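Long-range contacts in dihydrodipicolinate synthase (Bacteroides thetaiotaomicron, PDB 4XKY), which probably condenses pyruvate with aspartate semialdehyde through a Schiff base, the first committed step of the diaminopimelate route to lysine, as in its relatives: residues I9-T14 with G206-G211; H40-L45 with L74-C79. All coordinates share one frame; numbering follows the deposited sequence.

Both contacts belong to the parallel (βα)8, or TIM, barrel of the DapA family. Their centres lie 9 Å apart, and interaction 2 is nested inside the loop that interaction 1 closes. Interaction 1 is at the C-terminal ends of strands 7-8 and 206-207, the first and last of the barrel; interaction 2 pairs the second strand with the third. Phe43 joins them: its N lies 3.0 Å from Pro10 O and its O 2.9 Å from Leu12 N, probable hydrogen bonds that help close the barrel. Inside, Val208 CG1 meets Phe43 CD2 at 3.5 Å. Val208, predicted to bind pyruvate, is near Lys164, the predicted Schiff-base lysine, and Cys79 near Tyr136, the predicted proton donor/acceptor.

Interaction 1: residues I9-T14 with G206-G211; sequences IPPLVT and GGVNGG
Ile9 N donates to Gly207 O over 3.0 Å in a nearly straight bond (N-H...O angle 179°) in the carbonyl plane. It carries the pairing of the first and last barrel strands one residue past the end of strand 7-8, to the last residue of strand 206-207. The same Gly207 O takes a weak bond from Asn209 N. Glycine suits position 207 because a CB there would collide with Asn209 OD1; Asn209 ND2 bonds to Gly191 O.

The tight part follows. Ile9 O receives the CA-H of Val208 at 3.1 Å, and CG1 of the same valine, anti to its backbone N (chi1 -180°), comes to 3.2 Å from that oxygen. This turn of the side chain also brings CG1 alongside Pro11 CB, at 3.9 Å. The Pro11 ring stands over the face of the peptide joining Asn209 to Gly210, with CD above Asn209 C at 3.3 Å and CG 3.6 Å from Gly210 N. An alanine at Pro11 would lack CG and CD, and would probably leave this peptide less well packed and the chain here more flexible.

The loose side is no solvent face, for every touching residue is buried. There Ile9 CB meets Val208 CG2 only loosely, at 4.3 Å, and the isoleucine packs instead on Ala41 and Phe43, while Pro10 turns its ring to Val39 and Leu34. Prolines at 10 and 11 have no N-H to donate, and apart from the Ile9 bond the contact is CA-H...O and carbon packing; the carbonyls of Pro10 and Pro11 turn to Phe43 and Asn213. Such a stiff, apolar wall would probably fix the backbone of Val208, a predicted pyruvate-binding residue whose side chain lies about 4 Å from that of Lys164, the predicted Schiff-base lysine.

Interaction 2: residues H40-L45 with L74-C79; sequences HALFVL and LPVLVC
Leu77 O is gripped by one hydrogen bond and one weaker contact. Val44 N donates to Leu77 O at 2.8 Å, nearly along the C=O axis, and Phe43 CA, as a C-H donor, lies 3.4 Å from Leu77 O. The edge of the Phe43 ring adds CD1, 3.6 Å from Leu77 O, which sits close to the ring plane. Leu42 O is held much the same way, by Leu77 N at 2.8 Å and by the CA-H of Val76. Leu42 N to Pro75 O and Cys79 N to Val44 O complete four nearly straight bonds, in which residues 42 and 44 each give an N-H and take one.

This is the parallel pairing of a right-handed beta-alpha-beta crossover, strand 42-44, helix 56-70 and strand 76-79, within the TIM barrel. Phe43 and Leu77 face the barrel interior, where large apolar groups fill the core with Val104. Phe43 CG is anti to its backbone N (chi1 174°), which swings the ring across Leu77, CD1 to CB, at about a right angle, and lays CE1 3.7 Å from Cys79 CB.

On the helix side the slimmer, beta-branched Val44 and Val78 lie side by side, pointing the same way, their CG2 methyls 3.9 Å apart, and meet Thr66 and Ile63 of helix 56-70. Leu42 reaches instead for helix 24-36 and crosses Leu74 at about a right angle, CD2 to CD2. At the far end the positive phi of Leu45 turns the chain out of the strand, and its O comes to 3.1 Å from Cys79 CB; the small side chain of Cys79 lies about 3 Å from that of Tyr136, the predicted proton donor/acceptor.

Interaction 1: residues I9-T14 with G206-G211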
loop_
_atom_site.group_PDB
_atom_site.type_symbol
_atom_site.label_atom_id
_atom_site.label_comp_id
_atom_site.label_asym_id
_atom_site.label_seq_id
_atom_site.Cartn_x
_atom_site.Cartn_y
_atom_site.Cartn_z
ATOM N N ILE A 9 12.511 28.062 -5.061
ATOM C CA ILE A 9 12.646 27.578 -6.424
ATOM C C ILE A 9 11.294 27.020 -6.850
ATOM O O ILE A 9 11.044 25.851 -6.690
ATOM C CB ILE A 9 13.708 26.464 -6.510
ATOM C CG1 ILE A 9 15.079 27.001 -6.097
ATOM C CG2 ILE A 9 13.786 25.848 -7.907
ATOM C CD1 ILE A 9 15.530 26.438 -4.781
ATOM N N PRO A 10 10.418 27.872 -7.397
ATOM C CA PRO A 10 9.084 27.437 -7.765
ATOM C C PRO A 10 9.101 26.388 -8.844
ATOM O O PRO A 10 9.821 26.544 -9.841
ATOM C CB PRO A 10 8.410 28.699 -8.300
ATOM C CG PRO A 10 9.504 29.667 -8.547
ATOM C CD PRO A 10 10.639 29.300 -7.667
ATOM N N PRO A 11 8.326 25.317 -8.635
ATOM C CA PRO A 11 7.989 24.377 -9.677
ATOM C C PRO A 11 6.906 25.021 -10.537
ATOM O O PRO A 11 5.724 25.069 -10.151
ATOM C CB PRO A 11 7.457 23.164 -8.900
ATOM C CG PRO A 11 6.834 23.759 -7.673
ATOM C CD PRO A 11 7.531 25.091 -7.421
ATOM N N LEU A 12 7.319 25.555 -11.680
ATOM C CA LEU A 12 6.385 26.235 -12.557
ATOM C C LEU A 12 5.255 25.323 -13.021
ATOM O O LEU A 12 5.470 24.164 -13.326
ATOM C CB LEU A 12 7.088 26.803 -13.787
ATOM C CG LEU A 12 7.764 28.167 -13.656
ATOM C CD1 LEU A 12 8.870 28.069 -12.635
ATOM C CD2 LEU A 12 8.371 28.576 -14.977
ATOM N N VAL A 13 4.044 25.876 -13.093
ATOM C CA VAL A 13 2.987 25.257 -13.863
ATOM C C VAL A 13 3.399 25.343 -15.332
ATOM O O VAL A 13 4.237 26.187 -15.705
ATOM C CB VAL A 13 1.598 25.916 -13.629
ATOM C CG1 VAL A 13 1.180 25.809 -12.171
ATOM C CG2 VAL A 13 1.586 27.370 -14.020
ATOM N N THR A 14 2.871 24.420 -16.133
ATOM C CA THR A 14 3.037 24.442 -17.572
ATOM C C THR A 14 1.733 25.064 -18.057
ATOM O O THR A 14 0.711 24.405 -18.082
ATOM C CB THR A 14 3.276 23.026 -18.156
ATOM O OG1 THR A 14 4.455 22.433 -17.564
ATOM C CG2 THR A 14 3.443 23.094 -19.678
ATOM N N GLY A 206 16.469 25.191 0.728
ATOM C CA GLY A 206 15.380 25.814 -0.004
ATOM C C GLY A 206 14.089 25.030 -0.095
ATOM O O GLY A 206 13.956 23.930 0.442
ATOM N N GLY A 207 13.137 25.633 -0.797
ATOM C CA GLY A 207 11.768 25.126 -0.898
ATOM C C GLY A 207 11.382 25.170 -2.362
ATOM O O GLY A 207 11.480 26.208 -2.985
ATOM N N VAL A 208 10.958 24.045 -2.909
ATOM C CA VAL A 208 10.490 23.999 -4.278
ATOM C C VAL A 208 8.974 24.092 -4.148
ATOM O O VAL A 208 8.265 23.093 -4.230
ATOM C CB VAL A 208 10.950 22.721 -4.998
ATOM C CG1 VAL A 208 10.451 22.689 -6.443
ATOM C CG2 VAL A 208 12.466 22.607 -4.971
ATOM N N ASN A 209 8.489 25.311 -3.901
ATOM C CA ASN A 209 7.120 25.518 -3.461
ATOM C C ASN A 209 6.164 26.052 -4.535
ATOM O O ASN A 209 6.308 27.178 -5.013
ATOM C CB ASN A 209 7.078 26.482 -2.292
ATOM C CG ASN A 209 8.019 26.117 -1.159
ATOM O OD1 ASN A 209 8.539 27.017 -0.500
ATOM N ND2 ASN A 209 8.188 24.841 -0.871
ATOM N N GLY A 210 5.155 25.254 -4.850
ATOM C CA GLY A 210 4.206 25.579 -5.896
ATOM C C GLY A 210 3.413 26.850 -5.699
ATOM O O GLY A 210 3.048 27.514 -6.682
ATOM N N GLY A 211 3.113 27.170 -4.443
ATOM C CA GLY A 211 2.379 28.379 -4.114
ATOM C C GLY A 211 3.146 29.624 -4.534
ATOM O O GLY A 211 2.565 30.709 -4.671
#

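Interaction 2: residues H40-L45 with L74-C79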
loop_
_atom_site.group_PDB
_atom_site.type_symbol
_atom_site.label_atom_id
_atom_site.label_comp_id
_atom_site.label_asym_id
_atom_site.label_seq_id
_atom_site.Cartn_x
_atom_site.Cartn_y
_atom_site.Cartn_z
ATOM N N HIS A 40 14.801 32.336 -6.628
ATOM C CA HIS A 40 16.215 32.078 -6.950
ATOM C C HIS A 40 16.444 31.131 -8.096
ATOM O O HIS A 40 17.541 31.044 -8.577
ATOM C CB HIS A 40 16.972 31.606 -5.705
ATOM C CG HIS A 40 16.764 32.506 -4.533
ATOM N ND1 HIS A 40 17.756 33.314 -4.024
ATOM C CD2 HIS A 40 15.647 32.775 -3.812
ATOM C CE1 HIS A 40 17.268 34.024 -3.022
ATOM N NE2 HIS A 40 15.991 33.713 -2.871
ATOM N N ALA A 41 15.419 30.427 -8.545
ATOM C CA ALA A 41 15.555 29.569 -9.703
ATOM C C ALA A 41 14.186 29.200 -10.185
ATOM O O ALA A 41 13.204 29.469 -9.512
ATOM C CB ALA A 41 16.352 28.318 -9.357
ATOM N N LEU A 42 14.138 28.614 -11.371
ATOM C CA LEU A 42 12.917 28.092 -11.970
ATOM C C LEU A 42 13.073 26.603 -12.202
ATOM O O LEU A 42 14.077 26.159 -12.783
ATOM C CB LEU A 42 12.687 28.743 -13.328
ATOM C CG LEU A 42 12.786 30.269 -13.359
ATOM C CD1 LEU A 42 12.589 30.759 -14.784
ATOM C CD2 LEU A 42 11.750 30.909 -12.458
ATOM N N PHE A 43 12.074 25.843 -11.771
ATOM C CA PHE A 43 12.072 24.413 -11.896
ATOM C C PHE A 43 10.939 24.028 -12.828
ATOM O O PHE A 43 9.763 24.275 -12.528
ATOM C CB PHE A 43 11.932 23.773 -10.517
ATOM C CG PHE A 43 11.773 22.284 -10.554
ATOM C CD1 PHE A 43 12.528 21.503 -11.421
ATOM C CD2 PHE A 43 10.850 21.656 -9.738
ATOM C CE1 PHE A 43 12.349 20.127 -11.464
ATOM C CE2 PHE A 43 10.680 20.273 -9.766
ATOM C CZ PHE A 43 11.431 19.513 -10.631
ATOM N N VAL A 44 11.283 23.479 -13.993
ATOM C CA VAL A 44 10.240 23.110 -14.943
ATOM C C VAL A 44 10.052 21.612 -15.058
ATOM O O VAL A 44 10.987 20.831 -14.852
ATOM C CB VAL A 44 10.426 23.724 -16.336
ATOM C CG1 VAL A 44 10.560 25.243 -16.222
ATOM C CG2 VAL A 44 11.620 23.143 -17.067
ATOM N N LEU A 45 8.811 21.275 -15.410
ATOM C CA LEU A 45 8.332 19.913 -15.610
ATOM C C LEU A 45 8.289 19.050 -14.346
ATOM O O LEU A 45 8.388 17.844 -14.415
ATOM C CB LEU A 45 9.127 19.234 -16.742
ATOM C CG LEU A 45 8.978 19.943 -18.092
ATOM C CD1 LEU A 45 9.738 19.187 -19.161
ATOM C CD2 LEU A 45 7.529 20.064 -18.521
ATOM N N LEU A 74 18.334 33.760 -14.267
ATOM C CA LEU A 74 18.088 32.851 -13.153
ATOM C C LEU A 74 18.421 31.420 -13.570
ATOM O O LEU A 74 18.136 31.059 -14.678
ATOM C CB LEU A 74 16.587 32.890 -12.851
ATOM C CG LEU A 74 16.112 32.948 -11.416
ATOM C CD1 LEU A 74 16.953 33.965 -10.673
ATOM C CD2 LEU A 74 14.649 33.338 -11.373
ATOM N N PRO A 75 18.992 30.599 -12.685
ATOM C CA PRO A 75 19.155 29.188 -13.050
ATOM C C PRO A 75 17.821 28.497 -13.420
ATOM O O PRO A 75 16.795 28.693 -12.751
ATOM C CB PRO A 75 19.744 28.546 -11.782
ATOM C CG PRO A 75 20.243 29.670 -10.948
ATOM C CD PRO A 75 19.475 30.893 -11.325
ATOM N N VAL A 76 17.860 27.734 -14.502
ATOM C CA VAL A 76 16.779 26.851 -14.882
ATOM C C VAL A 76 17.109 25.373 -14.628
ATOM O O VAL A 76 18.096 24.825 -15.127
ATOM C CB VAL A 76 16.409 27.073 -16.345
ATOM C CG1 VAL A 76 15.237 26.199 -16.717
ATOM C CG2 VAL A 76 16.055 28.546 -16.569
ATOM N N LEU A 77 16.252 24.743 -13.833
ATOM C CA LEU A 77 16.308 23.308 -13.538
ATOM C C LEU A 77 15.202 22.602 -14.295
ATOM O O LEU A 77 14.064 23.045 -14.282
ATOM C CB LEU A 77 16.096 23.060 -12.036
ATOM C CG LEU A 77 17.297 23.203 -11.099
ATOM C CD1 LEU A 77 17.904 24.578 -11.216
ATOM C CD2 LEU A 77 16.929 22.935 -9.642
ATOM N N VAL A 78 15.527 21.473 -14.907
ATOM C CA VAL A 78 14.598 20.757 -15.748
ATOM C C VAL A 78 14.420 19.351 -15.210
ATOM O O VAL A 78 15.387 18.599 -15.084
ATOM C CB VAL A 78 15.109 20.664 -17.205
ATOM C CG1 VAL A 78 14.182 19.809 -18.059
ATOM C CG2 VAL A 78 15.243 22.053 -17.823
ATOM N N CYS A 79 13.170 18.981 -14.938
ATOM C CA CYS A 79 12.852 17.603 -14.602
ATOM C C CYS A 79 12.912 16.756 -15.865
ATOM O O CYS A 79 12.199 17.015 -16.849
ATOM C CB CYS A 79 11.479 17.481 -13.949
ATOM S SG CYS A 79 11.203 15.895 -13.123
#